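Local coordinates for protein glycosyl hydrolase BlGH5_18 (Bifidobacterium longum subsp. infantis, PDB 7LQX) that probably hydrolyses glycosidic bonds during N-glycan breakdown, as a family GH5 subfamily 18 glycosidase built on a (beta/alpha)8 barrel, at residues Val220-Gly226 with Phe264-Arg270; Gly208-Leu212 with Tyr256-Ser261; Asp213-Pro219 with Asn376-Gly381; Thr159-Asn165 with Leu202-Asn206. One frame throughout, in Å; residues are numbered along the deposited sequence.

Contact 1 (Val220-Gly226 with Phe264-Arg270); sequences VQAANLG and FARNPDR
The amide of Asn-224 lies flat against the guanidinium of Arg-266, the two planes only 6° apart and the side chains crossing at about a right angle. OD1 sits over the centre of the guanidinium, and Asn-224 CG comes within 3.5 Å of Arg-266 NH1. The bend at chi3 (-65°) folds the arginine back over the amide. Both ends of that amide are held near its plane: Arg-266 N donates to Asn-224 OD1 on a lone pair (2.9 Å, 169° at the hydrogen), while ND2 gives one bond to Phe-264 O at 2.9 Å and another to Val-220 O within its own helix. Little freedom to flip remains. Arg-270, its chain straight from CG to NE, gathers the carbonyls where helix 219-224 gives way to the following turn: Arg-270 NH2 donates to Ala-222 O (3.1 Å) and Leu-225 O (3.0 Å) and Arg-270 NH1 to Gly-226 O (2.8 Å). Ala-223 O sits above one face of this guanidinium and takes a bond from a water that Asn-267 N also reaches; Asn-267 OD1 forms an Asx turn with Asp-269 N. Ala-223 CB packs on Phe-264 CB at 3.9 Å. The contact ties helix 219-224 and the turn after it to the loop joining helix 248-264 with strand 272-277. Arg-270 NE continues to Thr-229 of strand 229-233, and Phe-264 rests on Trp-210 of helix 208-211.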
# COMPACT_ATOMS: atom_id res chain seq x y z
N VAL A 220 -22.80 -18.03 -12.27
CA VAL A 220 -22.59 -18.35 -13.68
C VAL A 220 -21.17 -18.01 -14.11
O VAL A 220 -20.52 -18.79 -14.82
CB VAL A 220 -23.66 -17.66 -14.55
CG1 VAL A 220 -23.27 -17.69 -16.02
CG2 VAL A 220 -25.02 -18.32 -14.33
N GLN A 221 -20.63 -16.86 -13.67
CA GLN A 221 -19.25 -16.53 -14.01
C GLN A 221 -18.29 -17.55 -13.41
O GLN A 221 -17.35 -18.01 -14.07
CB GLN A 221 -18.88 -15.15 -13.48
CG GLN A 221 -19.60 -13.98 -14.09
CD GLN A 221 -19.57 -12.77 -13.17
OE1 GLN A 221 -19.08 -12.86 -12.05
NE2 GLN A 221 -20.11 -11.65 -13.64
N ALA A 222 -18.50 -17.90 -12.13
CA ALA A 222 -17.57 -18.79 -11.46
C ALA A 222 -17.53 -20.15 -12.12
O ALA A 222 -16.47 -20.79 -12.18
CB ALA A 222 -17.95 -18.94 -9.99
N ALA A 223 -18.66 -20.61 -12.63
CA ALA A 223 -18.80 -21.97 -13.14
C ALA A 223 -18.72 -22.05 -14.66
O ALA A 223 -18.93 -23.13 -15.22
CB ALA A 223 -20.11 -22.59 -12.62
N ASN A 224 -18.40 -20.95 -15.33
CA ASN A 224 -18.28 -20.98 -16.78
C ASN A 224 -17.11 -20.19 -17.34
O ASN A 224 -16.59 -20.58 -18.39
CB ASN A 224 -19.57 -20.51 -17.46
CG ASN A 224 -20.70 -21.44 -17.18
OD1 ASN A 224 -20.86 -22.47 -17.84
ND2 ASN A 224 -21.48 -21.13 -16.16
N LEU A 225 -16.68 -19.12 -16.71
CA LEU A 225 -15.53 -18.37 -17.20
C LEU A 225 -14.26 -18.92 -16.58
O LEU A 225 -14.25 -19.27 -15.40
CB LEU A 225 -15.68 -16.88 -16.89
CG LEU A 225 -16.88 -16.23 -17.59
CD1 LEU A 225 -16.97 -14.75 -17.20
CD2 LEU A 225 -16.84 -16.38 -19.11
N GLY A 226 -13.21 -19.00 -17.38
CA GLY A 226 -12.00 -19.68 -16.96
C GLY A 226 -12.16 -21.18 -17.11
O GLY A 226 -13.25 -21.68 -17.38
N PHE A 264 -24.49 -24.65 -11.97
CA PHE A 264 -24.36 -23.51 -12.87
C PHE A 264 -23.40 -23.74 -14.03
O PHE A 264 -23.35 -22.91 -14.94
CB PHE A 264 -23.97 -22.26 -12.06
CG PHE A 264 -24.89 -22.02 -10.91
CD1 PHE A 264 -26.13 -21.44 -11.11
CD2 PHE A 264 -24.56 -22.45 -9.63
CE1 PHE A 264 -27.00 -21.27 -10.05
CE2 PHE A 264 -25.43 -22.29 -8.59
CZ PHE A 264 -26.65 -21.71 -8.79
N ALA A 265 -22.62 -24.81 -14.00
CA ALA A 265 -21.66 -25.09 -15.07
C ALA A 265 -22.41 -25.63 -16.28
O ALA A 265 -23.09 -26.65 -16.18
CB ALA A 265 -20.66 -26.13 -14.59
N ARG A 266 -22.28 -24.95 -17.42
CA ARG A 266 -22.92 -25.45 -18.63
C ARG A 266 -22.21 -26.68 -19.18
O ARG A 266 -22.82 -27.49 -19.88
CB ARG A 266 -22.98 -24.35 -19.69
CG ARG A 266 -23.78 -23.14 -19.26
CD ARG A 266 -23.96 -22.15 -20.40
NE ARG A 266 -22.71 -21.55 -20.85
CZ ARG A 266 -22.19 -20.43 -20.34
NH1 ARG A 266 -22.81 -19.79 -19.36
NH2 ARG A 266 -21.05 -19.95 -20.82
N ASN A 267 -20.92 -26.84 -18.89
CA ASN A 267 -20.16 -28.00 -19.34
C ASN A 267 -20.22 -29.04 -18.23
O ASN A 267 -19.64 -28.80 -17.15
CB ASN A 267 -18.72 -27.59 -19.61
CG ASN A 267 -17.79 -28.78 -19.79
OD1 ASN A 267 -18.22 -29.90 -20.01
ND2 ASN A 267 -16.49 -28.52 -19.67
N PRO A 268 -20.88 -30.18 -18.42
CA PRO A 268 -21.01 -31.14 -17.32
C PRO A 268 -19.70 -31.80 -16.91
O PRO A 268 -19.67 -32.46 -15.86
CB PRO A 268 -22.00 -32.18 -17.86
CG PRO A 268 -21.83 -32.11 -19.33
CD PRO A 268 -21.57 -30.65 -19.64
N ASP A 269 -18.64 -31.65 -17.69
CA ASP A 269 -17.32 -32.18 -17.37
C ASP A 269 -16.39 -31.14 -16.78
O ASP A 269 -15.21 -31.43 -16.56
CB ASP A 269 -16.72 -32.83 -18.62
CG ASP A 269 -17.59 -33.94 -19.17
OD1 ASP A 269 -18.05 -34.77 -18.37
OD2 ASP A 269 -17.83 -33.96 -20.39
N ARG A 270 -16.88 -29.94 -16.49
CA ARG A 270 -16.00 -28.89 -15.98
C ARG A 270 -15.34 -29.31 -14.68
O ARG A 270 -16.03 -29.75 -13.75
CB ARG A 270 -16.81 -27.62 -15.75
CG ARG A 270 -15.96 -26.48 -15.19
CD ARG A 270 -16.82 -25.27 -15.02
NE ARG A 270 -16.17 -24.08 -14.46
CZ ARG A 270 -15.54 -23.15 -15.16
NH1 ARG A 270 -15.39 -23.29 -16.47
NH2 ARG A 270 -15.04 -22.08 -14.55
O HOH W 1 -19.03 -24.89 -17.67

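Contact 2 (Gly208-Leu212 with Tyr256-Ser261)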
# COMPACT_ATOMS: atom_id res chain seq x y z
N GLY A 208 -18.85 -15.33 -1.11
CA GLY A 208 -19.87 -14.37 -1.48
C GLY A 208 -20.44 -14.61 -2.87
O GLY A 208 -21.60 -14.29 -3.14
N VAL A 209 -19.63 -15.16 -3.78
CA VAL A 209 -20.13 -15.45 -5.12
C VAL A 209 -21.31 -16.41 -5.07
O VAL A 209 -22.25 -16.29 -5.87
CB VAL A 209 -18.99 -15.95 -6.03
CG1 VAL A 209 -18.51 -17.34 -5.63
CG2 VAL A 209 -19.43 -15.94 -7.49
N TRP A 210 -21.30 -17.35 -4.12
CA TRP A 210 -22.36 -18.35 -4.01
C TRP A 210 -23.49 -17.91 -3.11
O TRP A 210 -24.63 -18.36 -3.28
CB TRP A 210 -21.80 -19.69 -3.47
CG TRP A 210 -20.65 -20.16 -4.28
CD1 TRP A 210 -19.35 -20.20 -3.89
CD2 TRP A 210 -20.68 -20.60 -5.64
NE1 TRP A 210 -18.56 -20.64 -4.93
CE2 TRP A 210 -19.35 -20.88 -6.01
CE3 TRP A 210 -21.69 -20.78 -6.58
CZ2 TRP A 210 -19.02 -21.34 -7.28
CZ3 TRP A 210 -21.35 -21.23 -7.84
CH2 TRP A 210 -20.03 -21.51 -8.18
N TYR A 211 -23.22 -17.04 -2.15
CA TYR A 211 -24.10 -16.85 -1.02
C TYR A 211 -24.69 -15.45 -0.91
O TYR A 211 -25.61 -15.27 -0.10
CB TYR A 211 -23.32 -17.17 0.27
CG TYR A 211 -22.88 -18.61 0.46
CD1 TYR A 211 -23.44 -19.67 -0.25
CD2 TYR A 211 -21.90 -18.91 1.40
CE1 TYR A 211 -23.04 -20.97 -0.01
CE2 TYR A 211 -21.50 -20.20 1.63
CZ TYR A 211 -22.08 -21.23 0.94
OH TYR A 211 -21.70 -22.54 1.18
N LEU A 212 -24.23 -14.48 -1.67
CA LEU A 212 -24.67 -13.10 -1.51
C LEU A 212 -25.52 -12.64 -2.69
O LEU A 212 -25.02 -12.57 -3.82
CB LEU A 212 -23.48 -12.16 -1.40
CG LEU A 212 -22.66 -12.25 -0.12
CD1 LEU A 212 -21.46 -11.32 -0.24
CD2 LEU A 212 -23.52 -11.87 1.07
N TYR A 256 -20.41 -29.57 -0.53
CA TYR A 256 -21.59 -28.79 -0.87
C TYR A 256 -21.26 -27.71 -1.88
O TYR A 256 -21.97 -27.55 -2.88
CB TYR A 256 -22.19 -28.17 0.39
CG TYR A 256 -23.29 -27.18 0.07
CD1 TYR A 256 -24.50 -27.61 -0.44
CD2 TYR A 256 -23.09 -25.82 0.25
CE1 TYR A 256 -25.50 -26.72 -0.74
CE2 TYR A 256 -24.09 -24.92 -0.04
CZ TYR A 256 -25.30 -25.37 -0.54
OH TYR A 256 -26.31 -24.49 -0.84
N LEU A 257 -20.20 -26.93 -1.65
CA LEU A 257 -19.86 -25.89 -2.60
C LEU A 257 -19.51 -26.47 -3.96
O LEU A 257 -19.85 -25.89 -5.00
CB LEU A 257 -18.71 -25.03 -2.08
CG LEU A 257 -19.12 -23.95 -1.09
CD1 LEU A 257 -17.94 -23.06 -0.72
CD2 LEU A 257 -20.28 -23.10 -1.61
N ALA A 258 -18.83 -27.61 -3.98
CA ALA A 258 -18.52 -28.24 -5.26
C ALA A 258 -19.79 -28.60 -6.02
O ALA A 258 -19.93 -28.30 -7.21
CB ALA A 258 -17.65 -29.48 -5.04
N GLU A 259 -20.75 -29.23 -5.33
CA GLU A 259 -22.01 -29.60 -5.98
C GLU A 259 -22.82 -28.37 -6.36
O GLU A 259 -23.45 -28.34 -7.42
CB GLU A 259 -22.82 -30.52 -5.07
CG GLU A 259 -22.19 -31.89 -4.84
CD GLU A 259 -21.90 -32.64 -6.13
OE1 GLU A 259 -22.59 -32.40 -7.15
OE2 GLU A 259 -20.99 -33.48 -6.13
N LEU A 260 -22.84 -27.35 -5.50
CA LEU A 260 -23.54 -26.12 -5.83
C LEU A 260 -23.00 -25.53 -7.13
O LEU A 260 -23.77 -25.11 -8.00
CB LEU A 260 -23.41 -25.13 -4.67
CG LEU A 260 -24.10 -23.78 -4.84
CD1 LEU A 260 -25.60 -23.92 -4.99
CD2 LEU A 260 -23.77 -22.90 -3.64
N SER A 261 -21.68 -25.51 -7.28
CA SER A 261 -21.11 -24.93 -8.49
C SER A 261 -21.53 -25.70 -9.73
O SER A 261 -21.76 -25.10 -10.78
CB SER A 261 -19.58 -24.85 -8.36
OG SER A 261 -18.93 -26.10 -8.54
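Trp-210 and Tyr-211 both set CG opposite their own carbonyl carbon (chi1 -54° and -66°), and these two torsions carry neighbouring aromatic side chains across to Leu-257, Leu-260 and Ser-261 of the facing helix. Leu-257 CD2 touches both rings, meeting each obliquely: it lies 3.8 Å from Trp-210 CD1, 3.6 Å from Tyr-211 CZ and only 3.2 Å from Tyr-211 OH. Leu-260 takes the other route, CG opposite its backbone N (chi1 -180°), and slides past the tryptophan in the reverse direction until its CD2 rests 3.8 Å from Trp-210 CB. At the far end of the indole, Trp-210 CH2 meets Ser-261 CB at 3.4 Å. The serine offers carbon there because Ser-261 OG is turned back to Ala-258 O, a bond of 2.8 Å within its own helix. Tyr-211 OH also lies in the plane of the Tyr-256 ring, at its edge, 3.6 Å from Tyr-256 CE2; the hydroxyl of Tyr-256 itself bonds to Cys-383 O. No hydrogen bond joins the two segments, so apolar contact does the work. The short helix 208-211 is thereby packed on helix 248-264, with Thr-229 and Ile-231 of barrel strand 229-233 on one flank and helix 388-399, whose Phe-390 meets Tyr-256 edge-to-face and touches Tyr-211, beside the tyrosines.

Contact 3 (Asp213-Pro219 with Asn376-Gly381)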
# COMPACT_ATOMS: atom_id res chain seq x y z
N ASP A 213 -26.76 -12.27 -2.43
CA ASP A 213 -27.59 -11.72 -3.50
C ASP A 213 -27.10 -10.35 -3.91
O ASP A 213 -26.53 -9.60 -3.11
CB ASP A 213 -29.04 -11.66 -3.06
CG ASP A 213 -29.69 -13.02 -3.09
OD1 ASP A 213 -29.79 -13.59 -4.20
OD2 ASP A 213 -30.02 -13.53 -2.01
N HIS A 214 -27.28 -10.04 -5.19
CA HIS A 214 -26.93 -8.75 -5.78
C HIS A 214 -25.43 -8.48 -5.80
O HIS A 214 -25.02 -7.35 -6.04
CB HIS A 214 -27.69 -7.60 -5.10
CG HIS A 214 -29.16 -7.85 -4.98
ND1 HIS A 214 -29.99 -7.89 -6.08
CD2 HIS A 214 -29.94 -8.09 -3.91
CE1 HIS A 214 -31.23 -8.13 -5.68
NE2 HIS A 214 -31.23 -8.26 -4.37
N HIS A 215 -24.62 -9.46 -5.58
CA HIS A 215 -23.17 -9.34 -5.65
C HIS A 215 -22.74 -9.40 -7.12
O HIS A 215 -23.25 -10.22 -7.89
CB HIS A 215 -22.56 -10.48 -4.86
CG HIS A 215 -21.09 -10.40 -4.66
ND1 HIS A 215 -20.48 -9.37 -3.97
CD2 HIS A 215 -20.10 -11.25 -5.01
CE1 HIS A 215 -19.18 -9.58 -3.92
NE2 HIS A 215 -18.92 -10.71 -4.55
N PRO A 216 -21.83 -8.53 -7.57
CA PRO A 216 -21.55 -8.45 -9.02
C PRO A 216 -20.77 -9.62 -9.57
O PRO A 216 -20.78 -9.81 -10.79
CB PRO A 216 -20.78 -7.13 -9.17
CG PRO A 216 -20.19 -6.88 -7.85
CD PRO A 216 -21.14 -7.46 -6.82
N PHE A 217 -20.10 -10.41 -8.74
CA PHE A 217 -19.53 -11.68 -9.17
C PHE A 217 -20.58 -12.76 -8.92
O PHE A 217 -21.20 -12.78 -7.85
CB PHE A 217 -18.26 -11.96 -8.37
CG PHE A 217 -17.09 -11.13 -8.80
CD1 PHE A 217 -16.96 -9.81 -8.40
CD2 PHE A 217 -16.11 -11.68 -9.61
CE1 PHE A 217 -15.88 -9.07 -8.81
CE2 PHE A 217 -15.03 -10.94 -10.00
CZ PHE A 217 -14.92 -9.64 -9.62
N THR A 218 -20.80 -13.63 -9.90
CA THR A 218 -21.97 -14.49 -9.90
C THR A 218 -21.62 -15.96 -10.05
O THR A 218 -20.56 -16.32 -10.57
CB THR A 218 -22.88 -14.13 -11.09
OG1 THR A 218 -22.18 -14.47 -12.29
CG2 THR A 218 -23.25 -12.64 -11.10
N PRO A 219 -22.54 -16.85 -9.64
CA PRO A 219 -22.33 -18.29 -9.88
C PRO A 219 -22.07 -18.64 -11.33
O PRO A 219 -21.21 -19.49 -11.62
CB PRO A 219 -23.63 -18.91 -9.36
CG PRO A 219 -24.07 -17.95 -8.27
CD PRO A 219 -23.72 -16.59 -8.80
N ASN A 376 -28.64 -17.21 -12.85
CA ASN A 376 -28.22 -17.09 -11.47
C ASN A 376 -29.40 -17.26 -10.53
O ASN A 376 -30.55 -17.03 -10.91
CB ASN A 376 -27.57 -15.72 -11.26
CG ASN A 376 -26.22 -15.61 -11.95
OD1 ASN A 376 -25.34 -16.44 -11.73
ND2 ASN A 376 -26.07 -14.62 -12.82
N PRO A 377 -29.16 -17.67 -9.29
CA PRO A 377 -30.29 -17.91 -8.38
C PRO A 377 -31.13 -16.66 -8.18
O PRO A 377 -30.61 -15.55 -8.07
CB PRO A 377 -29.61 -18.33 -7.07
CG PRO A 377 -28.30 -18.86 -7.49
CD PRO A 377 -27.88 -17.99 -8.64
N LEU A 378 -32.45 -16.85 -8.12
CA LEU A 378 -33.30 -15.79 -7.61
C LEU A 378 -32.94 -15.45 -6.17
O LEU A 378 -33.08 -14.30 -5.74
CB LEU A 378 -34.76 -16.21 -7.67
CG LEU A 378 -35.33 -16.50 -9.05
CD1 LEU A 378 -36.77 -17.00 -8.93
CD2 LEU A 378 -35.26 -15.26 -9.92
N ASN A 379 -32.47 -16.44 -5.41
CA ASN A 379 -32.20 -16.29 -3.98
C ASN A 379 -30.87 -16.98 -3.69
O ASN A 379 -30.83 -18.16 -3.31
CB ASN A 379 -33.34 -16.89 -3.18
CG ASN A 379 -33.31 -16.51 -1.74
OD1 ASN A 379 -32.25 -16.21 -1.19
ND2 ASN A 379 -34.46 -16.52 -1.10
N ARG A 380 -29.77 -16.25 -3.87
CA ARG A 380 -28.48 -16.80 -3.49
C ARG A 380 -28.40 -17.02 -1.99
O ARG A 380 -27.73 -17.95 -1.52
CB ARG A 380 -27.34 -15.88 -3.94
CG ARG A 380 -26.68 -16.33 -5.22
CD ARG A 380 -25.45 -15.52 -5.53
NE ARG A 380 -25.73 -14.36 -6.35
CZ ARG A 380 -24.78 -13.53 -6.78
NH1 ARG A 380 -23.52 -13.74 -6.47
NH2 ARG A 380 -25.11 -12.48 -7.52
N GLY A 381 -29.05 -16.16 -1.21
CA GLY A 381 -28.96 -16.28 0.24
C GLY A 381 -29.43 -17.63 0.73
O GLY A 381 -28.86 -18.19 1.67
O HOH W 2 -27.48 -10.94 -8.07
O HOH W 3 -23.69 -13.71 -14.44
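Asp-213 grips two consecutive backbone nitrogens with its carboxylate. Arg-380 N meets Asp-213 OD1 on the syn side at 2.7 Å, whereas Gly-381 N approaches Asp-213 OD2 from above the carboxylate plane at 2.9 Å. At His-214 the link is looser: a water accepts a weak bond from its backbone N and a firmer one from Arg-380 NH2. His-215 contributes its carbonyl, while its ring nitrogens bond to Asp-169 and Asn-165. Arg-380 NH2 reaches His-215 O on a lone pair, close to the guanidinium plane, at 3.0 Å. Phe-217 O receives Arg-380 NH1 at 2.9 Å. The loop therefore curls round the guanidinium, whose chain bends at chi3 (-91°) to point into it, and NH1 gains a second acceptor in Val-209 O. Thr-218, the N-cap of helix 219-224, forms a capping box with Gln-221. It crosses Asn-376 at about a right angle; a water joins the two, 2.7 Å from Thr-218 OG1 and 3.0 Å from Asn-376 ND2. Pro-219 lays its CD 3.5 Å above one face of the Arg-380 guanidinium and its CG 3.8 Å from Pro-377 CD. Asn-376 OD1 turns past it to Val-220 N. The contact joins the connection between helices 208-211 and 219-224 to the loop between strand 365-369 and helix 388-399, with Phe-264 of helix 248-264 packing against both prolines and Phe-217 lying against helix 180-191.

Contact 4 (Thr159-Asn165 with Leu202-Asn206). With EDO (1,2-ethanediol), chain D; EDO (1,2-ethanediol), chain C.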
# COMPACT_ATOMS: atom_id res chain seq x y z
N THR A 159 -4.43 -17.82 -11.88
CA THR A 159 -5.70 -17.29 -11.42
C THR A 159 -5.53 -15.78 -11.40
O THR A 159 -4.47 -15.28 -11.00
CB THR A 159 -5.98 -17.80 -10.01
OG1 THR A 159 -5.97 -19.23 -10.02
CG2 THR A 159 -7.32 -17.35 -9.49
N LEU A 160 -6.55 -15.04 -11.83
CA LEU A 160 -6.37 -13.59 -11.93
C LEU A 160 -5.94 -12.98 -10.60
O LEU A 160 -5.08 -12.09 -10.57
CB LEU A 160 -7.64 -12.93 -12.45
CG LEU A 160 -8.08 -13.37 -13.84
CD1 LEU A 160 -9.32 -12.60 -14.26
CD2 LEU A 160 -6.99 -13.20 -14.87
N GLY A 161 -6.51 -13.44 -9.50
CA GLY A 161 -6.10 -12.95 -8.19
C GLY A 161 -6.99 -13.56 -7.12
O GLY A 161 -8.10 -14.01 -7.39
N ASN A 162 -6.48 -13.55 -5.89
CA ASN A 162 -7.18 -14.23 -4.81
C ASN A 162 -8.41 -13.44 -4.38
O ASN A 162 -8.28 -12.33 -3.87
CB ASN A 162 -6.23 -14.38 -3.64
CG ASN A 162 -6.84 -15.14 -2.51
OD1 ASN A 162 -7.32 -16.26 -2.70
ND2 ASN A 162 -6.88 -14.54 -1.33
N GLU A 163 -9.61 -14.02 -4.54
CA GLU A 163 -10.82 -13.46 -3.94
C GLU A 163 -11.01 -11.98 -4.26
O GLU A 163 -11.38 -11.17 -3.42
CB GLU A 163 -10.83 -13.69 -2.42
CG GLU A 163 -10.74 -15.16 -2.07
CD GLU A 163 -10.62 -15.46 -0.60
OE1 GLU A 163 -10.68 -14.53 0.23
OE2 GLU A 163 -10.46 -16.66 -0.28
N LEU A 164 -10.79 -11.63 -5.53
CA LEU A 164 -10.82 -10.21 -5.89
C LEU A 164 -12.22 -9.62 -5.74
O LEU A 164 -12.35 -8.39 -5.64
CB LEU A 164 -10.29 -10.04 -7.31
CG LEU A 164 -8.77 -10.18 -7.48
CD1 LEU A 164 -8.42 -10.10 -8.96
CD2 LEU A 164 -8.03 -9.14 -6.65
N ASN A 165 -13.25 -10.45 -5.71
CA ASN A 165 -14.60 -9.94 -5.51
C ASN A 165 -14.75 -9.21 -4.19
O ASN A 165 -15.70 -8.44 -4.03
CB ASN A 165 -15.61 -11.08 -5.63
CG ASN A 165 -15.48 -12.10 -4.52
OD1 ASN A 165 -14.41 -12.66 -4.30
ND2 ASN A 165 -16.58 -12.35 -3.81
N LEU A 202 -7.86 -18.92 -14.82
CA LEU A 202 -8.88 -19.09 -13.80
C LEU A 202 -9.17 -17.76 -13.13
O LEU A 202 -8.36 -16.82 -13.17
CB LEU A 202 -8.39 -20.03 -12.68
CG LEU A 202 -7.78 -21.34 -13.15
CD1 LEU A 202 -7.09 -22.09 -12.04
CD2 LEU A 202 -8.84 -22.23 -13.77
N HIS A 203 -10.32 -17.69 -12.47
CA HIS A 203 -10.61 -16.58 -11.56
C HIS A 203 -11.13 -17.15 -10.25
O HIS A 203 -11.60 -18.29 -10.19
CB HIS A 203 -11.56 -15.54 -12.17
CG HIS A 203 -12.92 -16.06 -12.46
ND1 HIS A 203 -14.00 -15.81 -11.64
CD2 HIS A 203 -13.39 -16.81 -13.48
CE1 HIS A 203 -15.07 -16.40 -12.13
NE2 HIS A 203 -14.73 -17.02 -13.25
N SER A 204 -10.99 -16.36 -9.19
CA SER A 204 -11.29 -16.80 -7.83
C SER A 204 -12.10 -15.77 -7.07
O SER A 204 -11.70 -14.60 -6.96
CB SER A 204 -9.98 -17.05 -7.06
OG SER A 204 -10.16 -16.98 -5.65
N GLU A 205 -13.20 -16.23 -6.50
CA GLU A 205 -13.99 -15.44 -5.56
C GLU A 205 -14.06 -16.16 -4.22
O GLU A 205 -13.94 -17.39 -4.14
CB GLU A 205 -15.40 -15.24 -6.10
CG GLU A 205 -15.44 -14.38 -7.35
CD GLU A 205 -15.06 -15.12 -8.64
OE1 GLU A 205 -15.57 -16.23 -8.88
OE2 GLU A 205 -14.27 -14.55 -9.41
N ASN A 206 -14.26 -15.37 -3.16
CA ASN A 206 -14.69 -15.94 -1.90
C ASN A 206 -16.14 -16.39 -2.03
O ASN A 206 -16.79 -16.21 -3.06
CB ASN A 206 -14.46 -14.96 -0.74
CG ASN A 206 -15.31 -13.72 -0.83
OD1 ASN A 206 -16.46 -13.75 -1.28
ND2 ASN A 206 -14.75 -12.60 -0.36
C1 EDO D . -7.01 -16.98 1.67
O1 EDO D . -7.68 -16.69 0.44
C2 EDO D . -6.02 -15.85 1.95
O2 EDO D . -6.75 -14.62 2.02
C1 EDO C . -17.69 -10.51 -0.72
O1 EDO C . -16.47 -10.28 -0.02
C2 EDO C . -18.73 -9.46 -0.34
O2 EDO C . -18.17 -8.15 -0.50
O HOH W 4 -9.75 -13.83 -9.65
O HOH W 5 -12.14 -12.37 0.80
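The C-terminal ends of barrel strands 155-159 and 200-202, the fourth and fifth of the (beta/alpha)8 fold, meet here at the mouth of the barrel. Asn-162 and Glu-163 form the Asn-Glu pair that follows the fourth strand in clan GH-A enzymes, where the glutamate is typically the general acid/base; that role is probable here too. The strands are still paired at Thr-159 and Leu-202, a parallel bridge closed by Leu-160 N donating to Leu-202 O at 2.9 Å. Beyond it they part, and side chains take over. Ser-204 sets OG opposite its backbone N (chi1 157°), which brings it to Glu-163 N at 3.2 Å. The extended Glu-163 side chain then crosses Asn-206 at about a right angle, with OE2 bonded to His-232 ND1 and OE1 linked by a water to Asn-206 ND2. Asn-165 and Asn-206 are held by two bonds although their amide planes stand 69° apart: Asn-206 N gives to Asn-165 OD1, and Asn-165 ND2 to Asn-206 OD1, each at 2.9 Å. The second arrives above the Asn-206 amide plane rather than on a lone pair. Two ethanediol molecules, probably from the crystallisation liquor, lie beside these polar groups, one accepting from Asn-162 ND2 and the other from Asn-206 ND2. Glu-205, bent at chi2, turns back to His-203, two residues earlier: His-203 ND1 points in its ring plane at the syn lone pair of Glu-205 OE2, 2.6 Å away.

Contacts 2 and 4 are buried, while contacts 1 and 3 are partly buried and reach toward the surface. Contact 2 has no hydrogen bond between its segments and rests mainly on apolar packing; contact 4, nearest the centre of the chain, is polar and lies at the barrel mouth. The two outer contacts each depend on an arginine whose guanidinium meets backbone carbonyls. Helix 208-211, the loop 213-219 and helix 219-224 run consecutively through contacts 2, 3 and 1, and helix 248-264 and its end serve contacts 2 and 1. Contact 1 also meets contact 4 through Gln-221 O and His-203 NE2, and contact 2 where Ala-222 packs on Trp-210.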